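Local coordinates for uronate dehydrogenase (Agrobacterium tumefaciens, PDB 3RFX), which catalyses, in its native form, the NAD-dependent oxidation of hexuronic acids such as galacturonate and glucuronate to the corresponding aldarolactones, at residues I163-P168 and Y173-T178; M3-V8 and N44-Q49; G72-E77 and E81-G86. The protein carries 1 engineered substitution. One frame throughout, in Å; residues are numbered along the deposited sequence.

Going from the N terminus, contact 2 comes first: it closes a loop from 3-8, at strand 5-9, third in the sheet, to 44-49 on strand 45-49 at one edge, taking in helix 14-22 and strand 30-34. Contact 3 follows just beyond strand 67-70, where 72-77 folds back on the start of helix 80-100 beside the NAD. Contact 1 closes last, a tight loop between the exit of strand 158-163 and the short helix 175-178. The three stand in series, with no nesting or crossing. Contacts 1 and 2 lie on opposite sides of the chain's centre, with their own centres about 28 Å apart; the centre of contact 3 is 21 Å from that of contact 1.

Contact 1 (I163-P168 and Y173-T178)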
loop_
_atom_site.group_PDB
_atom_site.type_symbol
_atom_site.label_atom_id
_atom_site.label_comp_id
_atom_site.label_asym_id
_atom_site.label_seq_id
_atom_site.Cartn_x
_atom_site.Cartn_y
_atom_site.Cartn_z
ATOM N N ILE A 163 -19.424 -4.566 -16.317
ATOM C CA ILE A 163 -20.779 -4.012 -16.212
ATOM C C ILE A 163 -21.446 -4.382 -14.873
ATOM O O ILE A 163 -21.395 -5.534 -14.448
ATOM C CB ILE A 163 -21.650 -4.491 -17.387
ATOM C CG1 ILE A 163 -21.050 -3.994 -18.709
ATOM C CG2 ILE A 163 -23.086 -3.977 -17.254
ATOM C CD1 ILE A 163 -21.697 -4.599 -19.942
ATOM N N GLY A 164 -22.036 -3.389 -14.216
ATOM C CA GLY A 164 -22.831 -3.620 -13.017
ATOM C C GLY A 164 -24.212 -4.098 -13.441
ATOM O O GLY A 164 -24.384 -5.254 -13.831
ATOM N N SER A 165 -25.182 -3.192 -13.408
ATOM C CA SER A 165 -26.547 -3.496 -13.823
ATOM C C SER A 165 -26.988 -2.408 -14.787
ATOM O O SER A 165 -27.341 -1.313 -14.374
ATOM C CB SER A 165 -27.480 -3.519 -12.602
ATOM O OG SER A 165 -27.024 -4.461 -11.644
ATOM N N CYS A 166 -26.936 -2.695 -16.083
ATOM C CA CYS A 166 -27.251 -1.675 -17.077
ATOM C C CYS A 166 -28.719 -1.803 -17.454
ATOM O O CYS A 166 -29.085 -2.622 -18.298
ATOM C CB CYS A 166 -26.342 -1.817 -18.313
ATOM S SG CYS A 166 -26.394 -0.380 -19.420
ATOM N N THR A 167 -29.554 -0.999 -16.803
ATOM C CA THR A 167 -31.004 -1.099 -16.933
ATOM C C THR A 167 -31.591 0.291 -17.086
ATOM O O THR A 167 -30.912 1.283 -16.844
ATOM C CB THR A 167 -31.621 -1.735 -15.670
ATOM O OG1 THR A 167 -31.297 -0.926 -14.531
ATOM C CG2 THR A 167 -31.082 -3.134 -15.452
ATOM N N PRO A 168 -32.868 0.379 -17.486
ATOM C CA PRO A 168 -33.484 1.703 -17.593
ATOM C C PRO A 168 -33.496 2.444 -16.260
ATOM O O PRO A 168 -33.358 3.666 -16.240
ATOM C CB PRO A 168 -34.915 1.388 -18.045
ATOM C CG PRO A 168 -34.784 0.085 -18.767
ATOM C CD PRO A 168 -33.741 -0.684 -18.012
ATOM N N TYR A 173 -32.379 -3.237 -4.247
ATOM C CA TYR A 173 -31.426 -2.586 -3.346
ATOM C C TYR A 173 -29.994 -2.625 -3.881
ATOM O O TYR A 173 -29.246 -1.651 -3.762
ATOM C CB TYR A 173 -31.472 -3.199 -1.940
ATOM C CG TYR A 173 -30.843 -2.289 -0.903
ATOM C CD1 TYR A 173 -31.612 -1.366 -0.204
ATOM C CD2 TYR A 173 -29.474 -2.331 -0.652
ATOM C CE1 TYR A 173 -31.035 -0.511 0.729
ATOM C CE2 TYR A 173 -28.887 -1.477 0.276
ATOM C CZ TYR A 173 -29.676 -0.569 0.959
ATOM O OH TYR A 173 -29.095 0.282 1.881
ATOM N N ARG A 174 -29.615 -3.764 -4.448
ATOM C CA ARG A 174 -28.269 -3.934 -5.005
ATOM C C ARG A 174 -27.979 -2.897 -6.089
ATOM O O ARG A 174 -26.863 -2.373 -6.178
ATOM C CB ARG A 174 -28.095 -5.356 -5.549
ATOM C CG ARG A 174 -26.755 -5.625 -6.248
ATOM C CD ARG A 174 -26.548 -7.129 -6.448
ATOM N NE ARG A 174 -25.403 -7.443 -7.310
ATOM C CZ ARG A 174 -25.442 -7.464 -8.640
ATOM N NH1 ARG A 174 -26.570 -7.186 -9.282
ATOM N NH2 ARG A 174 -24.344 -7.760 -9.333
ATOM N N MET A 175 -28.975 -2.595 -6.916
ATOM C CA MET A 175 -28.766 -1.648 -8.014
ATOM C C MET A 175 -28.550 -0.218 -7.557
ATOM O O MET A 175 -28.126 0.635 -8.339
ATOM C CB MET A 175 -29.905 -1.720 -9.034
ATOM C CG MET A 175 -29.973 -3.063 -9.728
ATOM S SD MET A 175 -31.050 -2.985 -11.168
ATOM C CE MET A 175 -31.306 -4.733 -11.464
ATOM N N LEU A 176 -28.834 0.067 -6.292
ATOM C CA LEU A 176 -28.470 1.382 -5.764
ATOM C C LEU A 176 -26.948 1.538 -5.800
ATOM O O LEU A 176 -26.435 2.654 -5.738
ATOM C CB LEU A 176 -28.971 1.561 -4.330
ATOM C CG LEU A 176 -30.494 1.586 -4.223
ATOM C CD1 LEU A 176 -30.933 1.659 -2.755
ATOM C CD2 LEU A 176 -31.053 2.778 -5.016
ATOM N N SER A 177 -26.243 0.413 -5.880
ATOM C CA SER A 177 -24.786 0.431 -5.987
ATOM C C SER A 177 -24.316 0.099 -7.398
ATOM O O SER A 177 -23.340 0.682 -7.866
ATOM C CB SER A 177 -24.140 -0.543 -4.987
ATOM O OG SER A 177 -24.522 -0.231 -3.649
ATOM N N THR A 178 -24.993 -0.840 -8.066
ATOM C CA THR A 178 -24.483 -1.392 -9.327
ATOM C C THR A 178 -25.036 -0.763 -10.607
ATOM O O THR A 178 -24.543 -1.060 -11.700
ATOM C CB THR A 178 -24.725 -2.915 -9.430
ATOM O OG1 THR A 178 -26.133 -3.171 -9.425
ATOM C CG2 THR A 178 -24.067 -3.670 -8.271
HETATM O O HOH W 1 -25.535 -8.071 -12.146
HETATM O O HOH W 2 -28.024 -6.865 -12.423
#
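Ser165 meets Thr178 twice by hydrogen bonding, once through the backbone and once through the hydroxyls. Its amide N donates to Thr178 O at 2.8 Å, and the N-H arrives from above the carbonyl plane rather than on a lone pair. The same oxygen also takes a CA-H...O contact from Gly164 CA at 3.3 Å. Ser165 OG and Thr178 OG1 are 2.7 Å apart. Thr178 can offer OG1 because its chi1 of 63° sets the hydroxyl between the backbone N and the carbonyl carbon.

The 163-168 loop leaves the C-terminal end of strand 158-163 in the parallel sheet of a Rossmann fold, the edge along which such folds bind their dinucleotide; Thr167's side chain lies about 8 Å from the NAD.

Water 2 sits 2.7 Å from Ser165 OG, with a weak bond to it from Arg174 NH1, while water 1 accepts from Arg174 NH2 at 3.1 Å and gives a weak bond to Gly164 O. Both lie at the edge of the guanidinium, in its plane, and Thr178 CG2 lies over the centre of one face. Gln254 O is a further partner of Arg174 NH2.

Van der Waals packing comes from Met175: chi1 of -64° lays its CG 3.8 Å from Ser165 CB, and the extended chain beyond carries SD tip to tip with Thr167 OG1 at 4.0 Å. The Thr167 hydroxyl is hydrogen-bonded to Glu169 O.

Contact 2 (M3-V8 and N44-Q49)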
loop_
_atom_site.group_PDB
_atom_site.type_symbol
_atom_site.label_atom_id
_atom_site.label_comp_id
_atom_site.label_asym_id
_atom_site.label_seq_id
_atom_site.Cartn_x
_atom_site.Cartn_y
_atom_site.Cartn_z
ATOM N N MET A 3 -16.232 7.494 -36.892
ATOM C CA MET A 3 -15.610 6.419 -37.665
ATOM C C MET A 3 -16.504 5.954 -38.818
ATOM O O MET A 3 -17.700 6.233 -38.835
ATOM C CB MET A 3 -15.236 5.237 -36.757
ATOM C CG MET A 3 -16.411 4.418 -36.227
ATOM S SD MET A 3 -15.912 3.182 -34.987
ATOM C CE MET A 3 -15.743 4.225 -33.538
ATOM N N LYS A 4 -15.930 5.245 -39.783
ATOM C CA LYS A 4 -16.723 4.777 -40.921
ATOM C C LYS A 4 -17.679 3.647 -40.557
ATOM O O LYS A 4 -18.859 3.686 -40.912
ATOM C CB LYS A 4 -15.842 4.314 -42.080
ATOM C CG LYS A 4 -16.665 3.806 -43.265
ATOM C CD LYS A 4 -15.794 3.304 -44.407
ATOM C CE LYS A 4 -16.656 2.768 -45.541
ATOM N NZ LYS A 4 -15.836 2.183 -46.637
ATOM N N ARG A 5 -17.164 2.629 -39.878
ATOM C CA ARG A 5 -17.984 1.474 -39.530
ATOM C C ARG A 5 -17.720 0.981 -38.108
ATOM O O ARG A 5 -16.585 0.675 -37.742
ATOM C CB ARG A 5 -17.774 0.337 -40.531
ATOM C CG ARG A 5 -18.634 -0.888 -40.255
ATOM C CD ARG A 5 -18.396 -2.005 -41.265
ATOM N NE ARG A 5 -19.045 -1.749 -42.554
ATOM C CZ ARG A 5 -18.412 -1.349 -43.655
ATOM N NH1 ARG A 5 -17.095 -1.150 -43.647
ATOM N NH2 ARG A 5 -19.099 -1.154 -44.774
ATOM N N LEU A 6 -18.784 0.908 -37.318
ATOM C CA LEU A 6 -18.711 0.380 -35.961
ATOM C C LEU A 6 -19.471 -0.933 -35.897
ATOM O O LEU A 6 -20.617 -1.008 -36.334
ATOM C CB LEU A 6 -19.323 1.377 -34.975
ATOM C CG LEU A 6 -19.491 0.887 -33.532
ATOM C CD1 LEU A 6 -18.133 0.504 -32.936
ATOM C CD2 LEU A 6 -20.191 1.948 -32.687
ATOM N N LEU A 7 -18.828 -1.970 -35.370
ATOM C CA LEU A 7 -19.488 -3.247 -35.141
ATOM C C LEU A 7 -20.092 -3.301 -33.729
ATOM O O LEU A 7 -19.422 -2.971 -32.746
ATOM C CB LEU A 7 -18.495 -4.396 -35.309
ATOM C CG LEU A 7 -18.945 -5.821 -34.959
ATOM C CD1 LEU A 7 -20.064 -6.315 -35.876
ATOM C CD2 LEU A 7 -17.767 -6.784 -35.006
ATOM N N VAL A 8 -21.357 -3.707 -33.639
ATOM C CA VAL A 8 -21.964 -4.052 -32.350
ATOM C C VAL A 8 -22.394 -5.515 -32.375
ATOM O O VAL A 8 -23.300 -5.886 -33.126
ATOM C CB VAL A 8 -23.192 -3.175 -32.027
ATOM C CG1 VAL A 8 -23.772 -3.549 -30.659
ATOM C CG2 VAL A 8 -22.830 -1.698 -32.071
ATOM N N ASN A 44 -28.010 3.112 -43.378
ATOM C CA ASN A 44 -26.802 3.235 -42.567
ATOM C C ASN A 44 -26.589 2.057 -41.622
ATOM O O ASN A 44 -25.858 2.169 -40.641
ATOM C CB ASN A 44 -26.813 4.544 -41.775
ATOM C CG ASN A 44 -26.973 5.763 -42.666
ATOM O OD1 ASN A 44 -26.590 5.747 -43.836
ATOM N ND2 ASN A 44 -27.542 6.831 -42.112
ATOM N N GLU A 45 -27.226 0.929 -41.919
ATOM C CA GLU A 45 -27.046 -0.273 -41.116
ATOM C C GLU A 45 -26.686 -1.462 -41.983
ATOM O O GLU A 45 -27.118 -1.558 -43.129
ATOM C CB GLU A 45 -28.316 -0.614 -40.335
ATOM C CG GLU A 45 -28.623 0.289 -39.152
ATOM C CD GLU A 45 -29.831 -0.203 -38.368
ATOM O OE1 GLU A 45 -30.708 -0.857 -38.972
ATOM O OE2 GLU A 45 -29.903 0.052 -37.148
ATOM N N GLU A 46 -25.896 -2.368 -41.420
ATOM C CA GLU A 46 -25.670 -3.677 -42.005
ATOM C C GLU A 46 -26.015 -4.681 -40.924
ATOM O O GLU A 46 -25.676 -4.470 -39.761
ATOM C CB GLU A 46 -24.209 -3.844 -42.435
ATOM C CG GLU A 46 -23.779 -2.900 -43.553
ATOM C CD GLU A 46 -22.265 -2.857 -43.757
ATOM O OE1 GLU A 46 -21.521 -3.450 -42.944
ATOM O OE2 GLU A 46 -21.818 -2.211 -44.728
ATOM N N CYS A 47 -26.706 -5.757 -41.284
ATOM C CA CYS A 47 -27.051 -6.775 -40.297
ATOM C C CYS A 47 -26.440 -8.119 -40.659
ATOM O O CYS A 47 -26.497 -8.554 -41.806
ATOM C CB CYS A 47 -28.570 -6.890 -40.113
ATOM S SG CYS A 47 -29.309 -5.495 -39.232
ATOM N N VAL A 48 -25.857 -8.776 -39.666
ATOM C CA VAL A 48 -25.144 -10.016 -39.891
ATOM C C VAL A 48 -25.578 -11.072 -38.888
ATOM O O VAL A 48 -25.747 -10.784 -37.707
ATOM C CB VAL A 48 -23.619 -9.797 -39.775
ATOM C CG1 VAL A 48 -22.889 -11.128 -39.755
ATOM C CG2 VAL A 48 -23.127 -8.916 -40.908
ATOM N N GLN A 49 -25.760 -12.299 -39.358
ATOM C CA GLN A 49 -26.099 -13.397 -38.467
ATOM C C GLN A 49 -24.958 -14.394 -38.430
ATOM O O GLN A 49 -24.599 -14.977 -39.452
ATOM C CB GLN A 49 -27.396 -14.093 -38.906
ATOM C CG GLN A 49 -27.873 -15.172 -37.932
ATOM C CD GLN A 49 -29.284 -15.675 -38.227
ATOM O OE1 GLN A 49 -29.893 -15.312 -39.236
ATOM N NE2 GLN A 49 -29.808 -16.517 -37.341
#
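Glu46 OE1 is gripped by two arginines, Arg5 from the facing segment and Arg31 from the strand between. Arg5 NE reaches it at 3.0 Å, tilted out of the carboxylate plane on the syn side. The other oxygen, Glu46 OE2, takes Arg5 NH2 at 2.9 Å along a straighter path, with an N-H...O angle of 161°, and lies in the guanidinium plane. Together these make a side-on, two-nitrogen salt bridge, one nitrogen to each oxygen, with the guanidinium and carboxylate planes 22° apart.

Arg5 runs out extended and then bends at chi3 (-77°), turning NE and NH2 toward the acid; Glu46 is extended beyond CG, and the side chains cross at about a right angle.

In the Rossmann sheet, strand 30-34 separates strand 5-9 from strand 45-49, and the backbones stay far apart: Arg5 CA and Glu45 CA are 9.4 Å from each other. The bridge therefore spans the intervening strand, while Arg5 NH1 is held on its other partner, Gly64 O. With Arg31 NE also bonded to OE1, the two arginines would probably keep Glu46 ionised, and its negative charge in turn would offset the closeness of the two guanidinium groups.

Contact 3 (G72-E77 and E81-G86); sequences GGISVE and EQILQG. With NAD (nicotinamide-adenine-dinucleotide), chain D.
Gln82 meets Ile74 through its backbone: Ile74 CG1 sits 3.7 Å from Gln82 O, a carbonyl already engaged inside the helix by Gly86 N at 3.1 Å. With CG1 beside Ile74's own N (chi1 -54°), that branch faces the helix backbone, and CG2, anti to N, is left facing Ile83.

Ile83 supplies that next partner. The tip of its chain, CD1, touches Ile74 CG2 at 3.5 Å, and the two isoleucines cross obliquely. The same methyl lies 4.3 Å from Val76 O. Leu84 looks away from the loop and packs on Leu84 of the third subunit.

This is the loop that follows strand 67-70 in the Rossmann fold, leading into helix 80-100, and it lines the adenosine and pyrophosphate side of the NAD pocket. Gly73 N donates to NAD O4B at 3.1 Å, nearly straight at 166°. Gly73 has a backbone conformation open to glycine but hindered for residues with a CB. Ser75 OG lies 2.9 Å from NAD O1A and is also near the bridging O3, and Ile74 CD1 is 4.1 Å from NAD C8A at the adenine. Asn87 OD1, just past the segment, accepts from Ile74 N.

Gly86 ends the walk, in a wider pi-type turn of the helix at 84-86. It lies alongside Gly73, and its CA comes within 3.6 Å of NAD N6A, the adenine amino group.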
loop_
_atom_site.group_PDB
_atom_site.type_symbol
_atom_site.label_atom_id
_atom_site.label_comp_id
_atom_site.label_asym_id
_atom_site.label_seq_id
_atom_site.Cartn_x
_atom_site.Cartn_y
_atom_site.Cartn_z
ATOM N N GLY A 72 -21.952 -9.432 -27.442
ATOM C CA GLY A 72 -22.379 -10.790 -27.727
ATOM C C GLY A 72 -21.753 -11.844 -26.841
ATOM O O GLY A 72 -20.567 -11.799 -26.537
ATOM N N GLY A 73 -22.557 -12.818 -26.439
ATOM C CA GLY A 73 -22.083 -13.870 -25.567
ATOM C C GLY A 73 -23.104 -14.212 -24.499
ATOM O O GLY A 73 -24.270 -13.808 -24.586
ATOM N N ILE A 74 -22.660 -14.956 -23.493
ATOM C CA ILE A 74 -23.525 -15.392 -22.405
ATOM C C ILE A 74 -23.333 -14.497 -21.185
ATOM O O ILE A 74 -22.223 -14.369 -20.663
ATOM C CB ILE A 74 -23.245 -16.847 -22.010
ATOM C CG1 ILE A 74 -23.345 -17.770 -23.233
ATOM C CG2 ILE A 74 -24.201 -17.293 -20.907
ATOM C CD1 ILE A 74 -24.729 -17.849 -23.824
ATOM N N SER A 75 -24.428 -13.894 -20.732
ATOM C CA SER A 75 -24.391 -12.880 -19.681
ATOM C C SER A 75 -24.865 -13.412 -18.328
ATOM O O SER A 75 -24.569 -12.831 -17.277
ATOM C CB SER A 75 -25.279 -11.704 -20.094
ATOM O OG SER A 75 -26.570 -12.169 -20.483
ATOM N N VAL A 76 -25.619 -14.504 -18.361
ATOM C CA VAL A 76 -26.134 -15.111 -17.138
ATOM C C VAL A 76 -25.541 -16.497 -16.974
ATOM O O VAL A 76 -24.912 -17.021 -17.898
ATOM C CB VAL A 76 -27.663 -15.222 -17.167
ATOM C CG1 VAL A 76 -28.286 -13.844 -17.335
ATOM C CG2 VAL A 76 -28.105 -16.160 -18.285
ATOM N N GLU A 77 -25.740 -17.101 -15.805
ATOM C CA GLU A 77 -25.155 -18.407 -15.544
ATOM C C GLU A 77 -25.849 -19.475 -16.383
ATOM O O GLU A 77 -27.076 -19.575 -16.385
ATOM C CB GLU A 77 -25.204 -18.749 -14.051
ATOM C CG GLU A 77 -24.415 -19.995 -13.663
ATOM C CD GLU A 77 -22.900 -19.818 -13.757
ATOM O OE1 GLU A 77 -22.450 -18.702 -14.108
ATOM O OE2 GLU A 77 -22.166 -20.790 -13.451
ATOM N N GLU A 81 -21.076 -25.913 -21.650
ATOM C CA GLU A 81 -21.037 -26.042 -23.110
ATOM C C GLU A 81 -21.386 -24.738 -23.825
ATOM O O GLU A 81 -20.707 -24.335 -24.771
ATOM C CB GLU A 81 -21.952 -27.176 -23.589
ATOM C CG GLU A 81 -21.497 -28.577 -23.178
ATOM C CD GLU A 81 -21.867 -28.945 -21.738
ATOM O OE1 GLU A 81 -22.467 -28.110 -21.019
ATOM O OE2 GLU A 81 -21.557 -30.088 -21.329
ATOM N N GLN A 82 -22.443 -24.071 -23.374
ATOM C CA GLN A 82 -22.873 -22.833 -24.009
ATOM C C GLN A 82 -21.899 -21.677 -23.742
ATOM O O GLN A 82 -21.698 -20.818 -24.599
ATOM C CB GLN A 82 -24.266 -22.448 -23.516
ATOM C CG GLN A 82 -25.294 -23.560 -23.665
ATOM C CD GLN A 82 -26.644 -23.167 -23.114
ATOM O OE1 GLN A 82 -27.025 -21.993 -23.146
ATOM N NE2 GLN A 82 -27.384 -24.149 -22.605
ATOM N N ILE A 83 -21.347 -21.640 -22.533
ATOM C CA ILE A 83 -20.385 -20.605 -22.139
ATOM C C ILE A 83 -19.114 -20.766 -22.965
ATOM O O ILE A 83 -18.571 -19.797 -23.492
ATOM C CB ILE A 83 -19.997 -20.754 -20.661
ATOM C CG1 ILE A 83 -21.230 -20.664 -19.767
ATOM C CG2 ILE A 83 -18.963 -19.691 -20.248
ATOM C CD1 ILE A 83 -21.661 -19.285 -19.486
ATOM N N LEU A 84 -18.655 -22.007 -23.060
ATOM C CA LEU A 84 -17.464 -22.346 -23.840
ATOM C C LEU A 84 -17.572 -21.797 -25.258
ATOM O O LEU A 84 -16.637 -21.179 -25.772
ATOM C CB LEU A 84 -17.291 -23.868 -23.875
ATOM C CG LEU A 84 -16.026 -24.404 -24.548
ATOM C CD1 LEU A 84 -14.802 -24.076 -23.698
ATOM C CD2 LEU A 84 -16.148 -25.906 -24.774
ATOM N N GLN A 85 -18.723 -22.004 -25.888
ATOM C CA GLN A 85 -18.930 -21.564 -27.264
ATOM C C GLN A 85 -18.968 -20.045 -27.434
ATOM O O GLN A 85 -18.291 -19.495 -28.304
ATOM C CB GLN A 85 -20.206 -22.193 -27.843
ATOM C CG GLN A 85 -20.183 -23.719 -27.851
ATOM C CD GLN A 85 -19.280 -24.286 -28.927
ATOM O OE1 GLN A 85 -19.216 -23.757 -30.037
ATOM N NE2 GLN A 85 -18.583 -25.370 -28.607
ATOM N N GLY A 86 -19.759 -19.366 -26.608
ATOM C CA GLY A 86 -19.978 -17.939 -26.772
ATOM C C GLY A 86 -18.891 -17.040 -26.187
ATOM O O GLY A 86 -18.609 -15.965 -26.727
HETATM P PA NAD D . -28.219 -10.698 -23.552
HETATM O O1A NAD D . -28.089 -12.287 -22.898
HETATM O O2A NAD D . -29.642 -9.831 -23.241
HETATM O O5B NAD D . -27.409 -10.366 -25.042
HETATM C C5B NAD D . -26.533 -11.350 -25.465
HETATM C C4B NAD D . -26.538 -11.612 -26.973
HETATM O O4B NAD D . -25.414 -12.358 -27.417
HETATM C C3B NAD D . -27.758 -12.272 -27.443
HETATM O O3B NAD D . -28.672 -11.526 -28.165
HETATM C C2B NAD D . -27.341 -13.619 -27.863
HETATM O O2B NAD D . -28.129 -14.273 -28.848
HETATM C C1B NAD D . -25.910 -13.412 -28.218
HETATM N N9A NAD D . -25.089 -14.592 -28.206
HETATM C C8A NAD D . -25.025 -15.582 -27.203
HETATM N N7A NAD D . -24.186 -16.573 -27.659
HETATM C C5A NAD D . -23.754 -16.214 -28.955
HETATM C C6A NAD D . -22.900 -16.852 -29.872
HETATM N N6A NAD D . -22.329 -18.113 -29.546
HETATM N N1A NAD D . -22.645 -16.251 -31.091
HETATM C C2A NAD D . -23.212 -15.038 -31.422
HETATM N N3A NAD D . -24.077 -14.377 -30.489
HETATM C C4A NAD D . -24.324 -14.987 -29.285
HETATM O O3 NAD D . -27.153 -10.004 -22.653
HETATM P PN NAD D . -27.186 -8.480 -22.190
HETATM O O1N NAD D . -27.756 -7.591 -23.280
HETATM O O2N NAD D . -28.012 -8.310 -20.922
HETATM O O5D NAD D . -25.693 -8.045 -21.907
#